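Local coordinates for lipolytic protein G-D-S-L family (PDB 4RW0) that probably hydrolyses ester bonds as a lipase or acylhydrolase of the GDSL-like, SGNH-hydrolase family, at residues S12-W25 against V164-A178. Sequence-based numbering, arbitrary orientation.
Sequences SITRGYDVPYGRGW and VHPNERGYRLMAYKA
Ser-12 OG and His-165 NE2 lie 2.8 Å apart, and their hydrogen bond illustrates how an SGNH hydrolase brings distant parts of its chain together at what is probably its active site. Ser-12 follows strand 4-10 of the parallel sheet within a GDS sequence, and His-165 precedes helix 168-182; by family analogy they are probably the nucleophile and the base of the catalytic machinery. The hydroxyl meets the imidazole at its edge, in the ring plane. Tyr-17 then sends its CD2 edge over one imidazole face in an edge-to-face pair, centroids 4.6 Å apart and planes at 54°, while Val-164 CG2 covers the opposite face.

Among the polar links, Tyr-171 OH donates to Tyr-17 O over 2.6 Å, arriving from above the carbonyl plane. A phenylalanine at Tyr-171 would probably deprive this carbonyl of its short bond and let the loop at the cis peptide between Tyr-17 and Asp-18 shift beside the imidazole. Arg-23, extended from CG to NE, brings NH1 to the syn side of Glu-168 OE1 in a salt bridge, the guanidinium and carboxylate planes 83° apart. One water joins Arg-23 O to Glu-168 O; another joins Asp-18 N to Pro-166 O.

Apolar packing centres on Trp-25, a knob in the hole formed by Tyr-171, Met-174, Ala-175 and Ala-178. With CG between the backbone N and the carbonyl carbon (chi1 67°), the indole reaches Tyr-171 CD1 at its edge and Ala-178 CB. Selenomethionine Met-174, bent at chi3, brings CE against both Ile-13 CG2 and the indole, with SE set obliquely 4.9 Å from the centroid of the five-membered ring of Trp-25, a Met-aromatic contact, while the indole NE1 donates to Ile-13 O at 3.0 Å, nearly in its own ring plane.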
loop_
_atom_site.group_PDB
_atom_site.type_symbol
_atom_site.label_atom_id
_atom_site.label_comp_id
_atom_site.label_asym_id
_atom_site.label_seq_id
_atom_site.Cartn_x
_atom_site.Cartn_y
_atom_site.Cartn_z
ATOM N N SER A 12 0.001 -6.020 6.819
ATOM C CA SER A 12 -0.246 -7.395 6.332
ATOM C C SER A 12 -0.867 -7.446 4.956
ATOM O O SER A 12 -0.721 -8.421 4.251
ATOM C CB SER A 12 -1.076 -8.118 7.367
ATOM O OG SER A 12 -2.278 -7.409 7.390
ATOM N N ILE A 13 -1.464 -6.345 4.510
ATOM C CA ILE A 13 -2.104 -6.299 3.199
ATOM C C ILE A 13 -1.054 -6.012 2.127
ATOM O O ILE A 13 -1.240 -6.310 0.962
ATOM C CB ILE A 13 -3.263 -5.262 3.194
ATOM C CG1 ILE A 13 -4.404 -5.756 4.085
ATOM C CG2 ILE A 13 -3.815 -5.034 1.801
ATOM C CD1 ILE A 13 -5.509 -4.745 4.312
ATOM N N THR A 14 0.075 -5.433 2.501
ATOM C CA THR A 14 1.203 -5.393 1.616
ATOM C C THR A 14 2.049 -6.719 1.709
ATOM O O THR A 14 2.613 -7.201 0.710
ATOM C CB THR A 14 2.070 -4.176 1.972
ATOM O OG1 THR A 14 1.349 -2.995 1.602
ATOM C CG2 THR A 14 3.421 -4.222 1.293
ATOM N N ARG A 15 2.188 -7.258 2.905
ATOM C CA ARG A 15 2.970 -8.526 3.104
ATOM C C ARG A 15 2.260 -9.687 2.327
ATOM O O ARG A 15 2.909 -10.521 1.729
ATOM C CB ARG A 15 3.032 -8.897 4.566
ATOM C CG ARG A 15 4.223 -9.718 4.985
ATOM C CD ARG A 15 3.941 -11.180 4.898
ATOM N NE ARG A 15 2.966 -11.696 5.872
ATOM C CZ ARG A 15 2.368 -12.889 5.725
ATOM N NH1 ARG A 15 2.637 -13.684 4.690
ATOM N NH2 ARG A 15 1.458 -13.302 6.581
ATOM N N GLY A 16 0.943 -9.688 2.295
ATOM C CA GLY A 16 0.166 -10.771 1.665
ATOM C C GLY A 16 -0.419 -11.845 2.586
ATOM O O GLY A 16 -0.338 -13.025 2.297
ATOM N N TYR A 17 -0.978 -11.412 3.706
ATOM C CA TYR A 17 -1.630 -12.251 4.628
ATOM C C TYR A 17 -3.012 -12.499 4.023
ATOM O O TYR A 17 -3.750 -11.511 3.665
ATOM C CB TYR A 17 -1.784 -11.558 5.996
ATOM C CG TYR A 17 -2.482 -12.372 7.068
ATOM C CD1 TYR A 17 -1.764 -13.204 7.916
ATOM C CD2 TYR A 17 -3.844 -12.292 7.240
ATOM C CE1 TYR A 17 -2.406 -13.939 8.901
ATOM C CE2 TYR A 17 -4.506 -13.041 8.207
ATOM C CZ TYR A 17 -3.771 -13.849 9.028
ATOM O OH TYR A 17 -4.396 -14.597 9.967
ATOM N N ASP A 18 -3.423 -13.739 3.908
ATOM C CA ASP A 18 -2.810 -14.975 4.422
ATOM C C ASP A 18 -2.873 -16.064 3.261
ATOM O O ASP A 18 -3.697 -16.962 3.233
ATOM C CB ASP A 18 -3.755 -15.448 5.540
ATOM C CG ASP A 18 -3.341 -16.765 6.143
ATOM O OD1 ASP A 18 -2.140 -17.099 6.022
ATOM O OD2 ASP A 18 -4.208 -17.461 6.705
ATOM N N VAL A 19 -2.102 -15.867 2.230
ATOM C CA VAL A 19 -2.149 -16.696 1.052
ATOM C C VAL A 19 -0.702 -17.168 0.843
ATOM O O VAL A 19 0.234 -16.606 1.443
ATOM C CB VAL A 19 -2.645 -15.911 -0.154
ATOM C CG1 VAL A 19 -4.071 -15.407 0.086
ATOM C CG2 VAL A 19 -1.707 -14.723 -0.460
ATOM N N PRO A 20 -0.516 -18.206 0.044
ATOM C CA PRO A 20 0.855 -18.701 -0.151
ATOM C C PRO A 20 1.798 -17.668 -0.742
ATOM O O PRO A 20 1.401 -16.770 -1.488
ATOM C CB PRO A 20 0.670 -19.910 -1.091
ATOM C CG PRO A 20 -0.740 -20.394 -0.806
ATOM C CD PRO A 20 -1.531 -19.095 -0.600
ATOM N N TYR A 21 3.079 -17.757 -0.373
ATOM C CA TYR A 21 4.084 -16.870 -0.881
ATOM C C TYR A 21 4.075 -16.966 -2.360
ATOM O O TYR A 21 4.136 -18.029 -2.891
ATOM C CB TYR A 21 5.523 -17.206 -0.298
ATOM C CG TYR A 21 6.553 -16.210 -0.802
ATOM C CD1 TYR A 21 6.687 -14.937 -0.215
ATOM C CD2 TYR A 21 7.339 -16.502 -1.885
ATOM C CE1 TYR A 21 7.577 -13.991 -0.731
ATOM C CE2 TYR A 21 8.247 -15.580 -2.385
ATOM C CZ TYR A 21 8.373 -14.336 -1.766
ATOM O OH TYR A 21 9.211 -13.448 -2.344
ATOM N N GLY A 22 3.996 -15.853 -3.047
ATOM C CA GLY A 22 3.826 -15.825 -4.486
ATOM C C GLY A 22 2.428 -15.385 -4.908
ATOM O O GLY A 22 2.260 -14.881 -6.007
ATOM N N ARG A 23 1.526 -15.403 -4.004
ATOM C CA ARG A 23 0.206 -14.987 -4.379
ATOM C C ARG A 23 -0.338 -13.720 -3.768
ATOM O O ARG A 23 -1.468 -13.310 -4.038
ATOM C CB ARG A 23 -0.745 -16.149 -4.135
ATOM C CG ARG A 23 -0.530 -17.219 -5.193
ATOM C CD ARG A 23 -1.219 -18.546 -4.944
ATOM N NE ARG A 23 -0.847 -19.459 -6.022
ATOM C CZ ARG A 23 -1.704 -20.089 -6.818
ATOM N NH1 ARG A 23 -3.011 -19.942 -6.652
ATOM N NH2 ARG A 23 -1.247 -20.881 -7.778
ATOM N N GLY A 24 0.440 -13.090 -2.951
ATOM C CA GLY A 24 0.201 -11.710 -2.527
ATOM C C GLY A 24 0.436 -10.814 -3.708
ATOM O O GLY A 24 1.167 -11.170 -4.668
ATOM N N TRP A 25 -0.127 -9.620 -3.706
ATOM C CA TRP A 25 -0.025 -8.772 -4.875
ATOM C C TRP A 25 1.372 -8.327 -5.239
ATOM O O TRP A 25 1.704 -8.169 -6.406
ATOM C CB TRP A 25 -0.949 -7.537 -4.791
ATOM C CG TRP A 25 -0.608 -6.495 -3.722
ATOM C CD1 TRP A 25 -1.002 -6.489 -2.404
ATOM C CD2 TRP A 25 0.265 -5.379 -3.881
ATOM N NE1 TRP A 25 -0.418 -5.391 -1.746
ATOM C CE2 TRP A 25 0.361 -4.715 -2.639
ATOM C CE3 TRP A 25 0.979 -4.880 -4.949
ATOM C CZ2 TRP A 25 1.089 -3.528 -2.481
ATOM C CZ3 TRP A 25 1.728 -3.764 -4.782
ATOM C CH2 TRP A 25 1.787 -3.093 -3.542
ATOM N N VAL A 164 -10.907 -7.218 6.848
ATOM C CA VAL A 164 -10.018 -6.387 6.012
ATOM C C VAL A 164 -9.149 -7.106 4.973
ATOM O O VAL A 164 -8.756 -6.526 3.957
ATOM C CB VAL A 164 -9.056 -5.491 6.858
ATOM C CG1 VAL A 164 -9.870 -4.488 7.654
ATOM C CG2 VAL A 164 -8.160 -6.310 7.786
ATOM N N HIS A 165 -8.830 -8.351 5.232
ATOM C CA HIS A 165 -7.856 -9.053 4.371
ATOM C C HIS A 165 -8.443 -9.552 3.074
ATOM O O HIS A 165 -9.457 -10.263 3.094
ATOM C CB HIS A 165 -7.217 -10.214 5.118
ATOM C CG HIS A 165 -6.275 -9.750 6.167
ATOM N ND1 HIS A 165 -6.472 -10.008 7.497
ATOM C CD2 HIS A 165 -5.184 -8.956 6.088
ATOM C CE1 HIS A 165 -5.528 -9.402 8.202
ATOM N NE2 HIS A 165 -4.744 -8.757 7.369
ATOM N N PRO A 166 -7.805 -9.184 1.963
ATOM C CA PRO A 166 -8.185 -9.768 0.710
ATOM C C PRO A 166 -8.001 -11.276 0.701
ATOM O O PRO A 166 -7.149 -11.815 1.430
ATOM C CB PRO A 166 -7.269 -9.066 -0.307
ATOM C CG PRO A 166 -6.829 -7.790 0.376
ATOM C CD PRO A 166 -6.700 -8.201 1.824
ATOM N N ASN A 167 -8.818 -11.993 -0.066
ATOM C CA ASN A 167 -8.503 -13.381 -0.416
ATOM C C ASN A 167 -7.634 -13.378 -1.712
ATOM O O ASN A 167 -7.294 -12.333 -2.192
ATOM C CB ASN A 167 -9.792 -14.213 -0.561
ATOM C CG ASN A 167 -10.624 -13.763 -1.726
ATOM O OD1 ASN A 167 -10.128 -13.170 -2.695
ATOM N ND2 ASN A 167 -11.912 -14.067 -1.664
ATOM N N GLU A 168 -7.316 -14.557 -2.279
ATOM C CA GLU A 168 -6.454 -14.649 -3.472
ATOM C C GLU A 168 -7.001 -13.887 -4.631
ATOM O O GLU A 168 -6.251 -13.327 -5.409
ATOM C CB GLU A 168 -6.251 -16.095 -3.899
ATOM C CG GLU A 168 -5.174 -16.864 -3.095
ATOM C CD GLU A 168 -4.827 -18.225 -3.694
ATOM O OE1 GLU A 168 -4.644 -18.362 -4.954
ATOM O OE2 GLU A 168 -4.662 -19.197 -2.911
ATOM N N ARG A 169 -8.330 -13.864 -4.801
ATOM C CA ARG A 169 -8.905 -13.101 -5.922
ATOM C C ARG A 169 -8.681 -11.635 -5.723
ATOM O O ARG A 169 -8.348 -10.924 -6.651
ATOM C CB ARG A 169 -10.422 -13.428 -6.116
ATOM C CG ARG A 169 -11.070 -12.566 -7.229
ATOM C CD ARG A 169 -12.551 -12.848 -7.496
ATOM N NE ARG A 169 -12.748 -14.168 -8.056
ATOM C CZ ARG A 169 -13.097 -15.214 -7.408
ATOM N NH1 ARG A 169 -13.374 -15.171 -6.123
ATOM N NH2 ARG A 169 -13.188 -16.363 -8.070
ATOM N N GLY A 170 -8.863 -11.181 -4.500
ATOM C CA GLY A 170 -8.670 -9.773 -4.189
ATOM C C GLY A 170 -7.226 -9.366 -4.417
ATOM O O GLY A 170 -6.964 -8.325 -4.921
ATOM N N TYR A 171 -6.282 -10.257 -4.067
ATOM C CA TYR A 171 -4.847 -9.948 -4.335
ATOM C C TYR A 171 -4.530 -9.926 -5.833
ATOM O O TYR A 171 -3.734 -9.081 -6.285
ATOM C CB TYR A 171 -3.959 -10.922 -3.589
ATOM C CG TYR A 171 -3.784 -10.632 -2.090
ATOM C CD1 TYR A 171 -3.380 -9.396 -1.700
ATOM C CD2 TYR A 171 -4.014 -11.579 -1.112
ATOM C CE1 TYR A 171 -3.248 -9.078 -0.356
ATOM C CE2 TYR A 171 -3.839 -11.312 0.269
ATOM C CZ TYR A 171 -3.447 -10.040 0.628
ATOM O OH TYR A 171 -3.201 -9.639 1.929
ATOM N N ARG A 172 -5.181 -10.797 -6.655
ATOM C CA ARG A 172 -4.937 -10.721 -8.094
ATOM C C ARG A 172 -5.420 -9.379 -8.656
ATOM O O ARG A 172 -4.679 -8.716 -9.412
ATOM C CB ARG A 172 -5.590 -11.872 -8.858
ATOM C CG ARG A 172 -5.042 -13.225 -8.547
ATOM C CD ARG A 172 -5.468 -14.240 -9.623
ATOM N NE ARG A 172 -6.914 -14.441 -9.622
ATOM C CZ ARG A 172 -7.588 -15.249 -8.839
ATOM N NH1 ARG A 172 -6.986 -16.079 -7.989
ATOM N NH2 ARG A 172 -8.911 -15.333 -8.980
ATOM N N LEU A 173 -6.634 -8.955 -8.270
ATOM C CA LEU A 173 -7.179 -7.703 -8.773
ATOM C C LEU A 173 -6.306 -6.502 -8.355
ATOM O O LEU A 173 -6.082 -5.582 -9.122
ATOM C CB LEU A 173 -8.610 -7.503 -8.300
ATOM C CG LEU A 173 -9.636 -8.523 -8.876
ATOM C CD1 LEU A 173 -11.048 -8.330 -8.315
ATOM C CD2 LEU A 173 -9.688 -8.468 -10.384
HETATM N N MSE A 174 -5.763 -6.562 -7.146
HETATM C CA MSE A 174 -4.858 -5.488 -6.665
HETATM C C MSE A 174 -3.622 -5.487 -7.482
HETATM O O MSE A 174 -3.185 -4.464 -7.881
HETATM C CB MSE A 174 -4.576 -5.702 -5.162
HETATM C CG MSE A 174 -5.698 -5.369 -4.226
HETATM SE SE MSE A 174 -5.174 -5.755 -2.349
HETATM C CE MSE A 174 -3.872 -4.293 -2.009
ATOM N N ALA A 175 -3.075 -6.657 -7.794
ATOM C CA ALA A 175 -1.840 -6.755 -8.597
ATOM C C ALA A 175 -2.040 -6.122 -9.970
ATOM O O ALA A 175 -1.207 -5.374 -10.423
ATOM C CB ALA A 175 -1.430 -8.239 -8.772
ATOM N N TYR A 176 -3.157 -6.424 -10.604
ATOM C CA TYR A 176 -3.487 -5.803 -11.919
ATOM C C TYR A 176 -3.559 -4.313 -11.827
ATOM O O TYR A 176 -2.973 -3.585 -12.662
ATOM C CB TYR A 176 -4.767 -6.382 -12.549
ATOM C CG TYR A 176 -4.845 -7.867 -12.553
ATOM C CD1 TYR A 176 -3.729 -8.641 -12.708
ATOM C CD2 TYR A 176 -6.058 -8.508 -12.492
ATOM C CE1 TYR A 176 -3.790 -10.028 -12.715
ATOM C CE2 TYR A 176 -6.145 -9.881 -12.530
ATOM C CZ TYR A 176 -5.008 -10.625 -12.617
ATOM O OH TYR A 176 -5.083 -12.007 -12.633
ATOM N N LYS A 177 -4.203 -3.834 -10.793
ATOM C CA LYS A 177 -4.311 -2.394 -10.634
ATOM C C LYS A 177 -2.933 -1.767 -10.360
ATOM O O LYS A 177 -2.636 -0.749 -10.916
ATOM C CB LYS A 177 -5.212 -2.088 -9.475
ATOM C CG LYS A 177 -5.478 -0.620 -9.257
ATOM C CD LYS A 177 -6.211 0.002 -10.447
ATOM C CE LYS A 177 -6.978 1.206 -9.978
ATOM N NZ LYS A 177 -7.861 1.640 -11.089
ATOM N N ALA A 178 -2.064 -2.435 -9.581
ATOM C CA ALA A 178 -0.675 -1.893 -9.311
ATOM C C ALA A 178 0.169 -1.925 -10.574
ATOM O O ALA A 178 0.953 -1.019 -10.859
ATOM C CB ALA A 178 0.003 -2.770 -8.249
HETATM O O HOH W 1 -6.350 -13.793 3.262
HETATM O O HOH W 2 -3.648 -14.376 -5.365
#